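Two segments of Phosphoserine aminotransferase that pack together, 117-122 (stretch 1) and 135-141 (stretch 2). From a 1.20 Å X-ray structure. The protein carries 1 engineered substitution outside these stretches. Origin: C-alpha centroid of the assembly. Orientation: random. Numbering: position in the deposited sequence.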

# COMPACT_ATOMS: atom_id res chain seq x y z
N THR A 117 -4.24 -12.42 26.12
CA THR A 117 -3.45 -13.28 25.25
C THR A 117 -2.91 -14.46 26.04
O THR A 117 -2.92 -14.44 27.27
CB THR A 117 -2.26 -12.54 24.62
OG1 THR A 117 -1.46 -12.05 25.71
CG2 THR A 117 -2.70 -11.35 23.75
N HIS A 118 -2.41 -15.45 25.37
CA HIS A 118 -1.85 -16.65 25.98
C HIS A 118 -0.68 -17.17 25.14
O HIS A 118 -0.84 -17.33 23.93
CB HIS A 118 -2.88 -17.79 26.08
CG HIS A 118 -2.26 -19.03 26.64
ND1 HIS A 118 -1.87 -19.09 27.95
CD2 HIS A 118 -1.98 -20.24 26.10
CE1 HIS A 118 -1.36 -20.31 28.19
NE2 HIS A 118 -1.43 -21.02 27.08
N VAL A 119 0.45 -17.43 25.79
CA VAL A 119 1.59 -18.00 25.07
C VAL A 119 1.42 -19.52 25.05
O VAL A 119 1.52 -20.19 26.11
CB VAL A 119 2.91 -17.56 25.73
CG1 VAL A 119 4.10 -18.35 25.17
CG2 VAL A 119 3.12 -16.05 25.54
N ALA A 120 1.16 -20.11 23.92
CA ALA A 120 0.80 -21.51 23.70
C ALA A 120 2.05 -22.37 23.64
O ALA A 120 2.04 -23.59 23.88
CB ALA A 120 -0.07 -21.72 22.46
N ALA A 121 3.18 -21.74 23.32
CA ALA A 121 4.48 -22.40 23.30
C ALA A 121 5.51 -21.30 23.01
O ALA A 121 5.16 -20.28 22.45
CB ALA A 121 4.59 -23.51 22.28
N SER A 122 6.75 -21.57 23.42
CA SER A 122 7.79 -20.56 23.29
C SER A 122 9.16 -21.18 23.17
O SER A 122 9.43 -22.14 23.88
CB SER A 122 7.79 -19.61 24.51
OG SER A 122 8.85 -18.65 24.39
N GLN A 135 4.07 -30.78 19.72
CA GLN A 135 3.53 -31.40 20.94
C GLN A 135 3.53 -30.42 22.11
O GLN A 135 2.77 -30.56 23.07
CB GLN A 135 4.35 -32.63 21.30
N GLU A 136 4.42 -29.42 22.01
CA GLU A 136 4.52 -28.45 23.09
C GLU A 136 3.47 -27.35 22.93
O GLU A 136 3.35 -26.58 23.89
CB GLU A 136 5.87 -27.75 23.19
CG GLU A 136 7.11 -28.60 23.23
CD GLU A 136 8.33 -27.75 22.93
OE1 GLU A 136 8.39 -26.58 23.35
OE2 GLU A 136 9.21 -28.27 22.24
N ILE A 137 2.77 -27.25 21.81
CA ILE A 137 1.76 -26.18 21.68
C ILE A 137 0.48 -26.49 22.42
O ILE A 137 -0.18 -27.48 22.18
CB ILE A 137 1.42 -25.91 20.20
CG1 ILE A 137 2.67 -25.56 19.44
CG2 ILE A 137 0.33 -24.85 20.14
CD1 ILE A 137 2.57 -25.44 17.94
N GLN A 138 0.15 -25.66 23.40
CA GLN A 138 -1.05 -26.00 24.18
C GLN A 138 -1.94 -24.78 24.28
O GLN A 138 -1.48 -23.78 24.80
CB GLN A 138 -0.63 -26.51 25.56
N LEU A 139 -3.18 -24.84 23.82
CA LEU A 139 -4.09 -23.72 23.75
C LEU A 139 -4.83 -23.50 25.05
O LEU A 139 -5.30 -24.39 25.74
CB LEU A 139 -5.05 -24.02 22.58
CG LEU A 139 -4.35 -24.04 21.22
CD1 LEU A 139 -5.33 -24.31 20.09
CD2 LEU A 139 -3.66 -22.70 21.04
N GLN A 140 -5.01 -22.21 25.42
CA GLN A 140 -5.94 -22.04 26.54
C GLN A 140 -7.35 -22.37 26.10
O GLN A 140 -7.69 -22.19 24.92
CB GLN A 140 -5.85 -20.58 26.98
CG GLN A 140 -6.91 -20.33 28.05
CD GLN A 140 -6.28 -19.55 29.20
OE1 GLN A 140 -5.53 -20.18 29.95
NE2 GLN A 140 -6.59 -18.26 29.29
N ASP A 141 -8.23 -22.80 26.98
CA ASP A 141 -9.55 -23.28 26.57
C ASP A 141 -10.30 -22.15 25.92
O ASP A 141 -11.18 -22.30 25.07
CB ASP A 141 -10.29 -23.85 27.78
CG ASP A 141 -10.94 -22.88 28.73
OD1 ASP A 141 -10.24 -22.19 29.52
OD2 ASP A 141 -12.19 -22.79 28.75
O HOH W 1 7.04 -24.00 24.81

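Strand 117-122 packs against a segment that leaves a 3-10 turn at Glu136 and continues as an extended loop; the touching parts run nearly antiparallel, their end-to-end directions 170° apart, and bury 322 Å² in all, counting both sides. The backbones come closest where the CA atoms of Ala120 and Gln138, and likewise those of Ala121 and Ile137, lie 4.9 Å apart.

Backbone polar contacts centre on Ala120. A single direct hydrogen bond joins the stretches, from Gln138 N to Ala120 O, at 2.8 Å and with an N-H...O angle of 166°, short and almost straight. The same carbonyl oxygen also receives a CA-H...O contact from Ile137 CA at 3.4 Å, and a second such contact runs the other way, from Ala120 CA to Gln138 O, also 3.4 Å. Ala120 O and Glu136 O approach to 3.3 Å, but both are acceptors and no bond joins them. Because these contacts use main-chain atoms, they do not depend on the side chain of Gln138, which is not modelled beyond CB.

Apolar contacts line one side of the hydrogen bond. Ala120, buried, points its CB toward the other stretch and touches both Ile137 CG2 (3.9 Å) and Leu139 CD2 (4.0 Å). Its methyl group is compact enough to let the backbones come close while still covering apolar surface. Leu139 starts away from the strand, yet with chi1 m and chi2 t the end of its side chain comes nearer. Ile137 projects sideways, also m and t; its branching at CB lets CG2 meet Ala120 while CG1 lies 4.0 Å from Ala121 CB. Ala121, likewise buried, suits this place with another small apolar group, its CB also 3.9 Å from Ile137 CA.

An aromatic contact lies nearer the start of the strand. The CA-to-CB bond of His118, chi1 t, points toward the loop, and Gln140 CB sits over one face of the imidazole, 4.1 Å from the ring centroid and 21° off the normal, a CH-pi contact. Gln140 also has chi1 t and serves here through its aliphatic portion. At the ring edge, Gln138 O lies 3.6 Å from His118 NE2.

One water bridges the other end: it accepts from Ser122 N at 2.8 Å and donates to Glu136 OE1 at 3.3 Å. The long, exposed Glu136 side chain, chi1 m and chi2 t, thus reaches the strand's backbone through solvent. Thr117 and Val119 point away and make no contact with the loop.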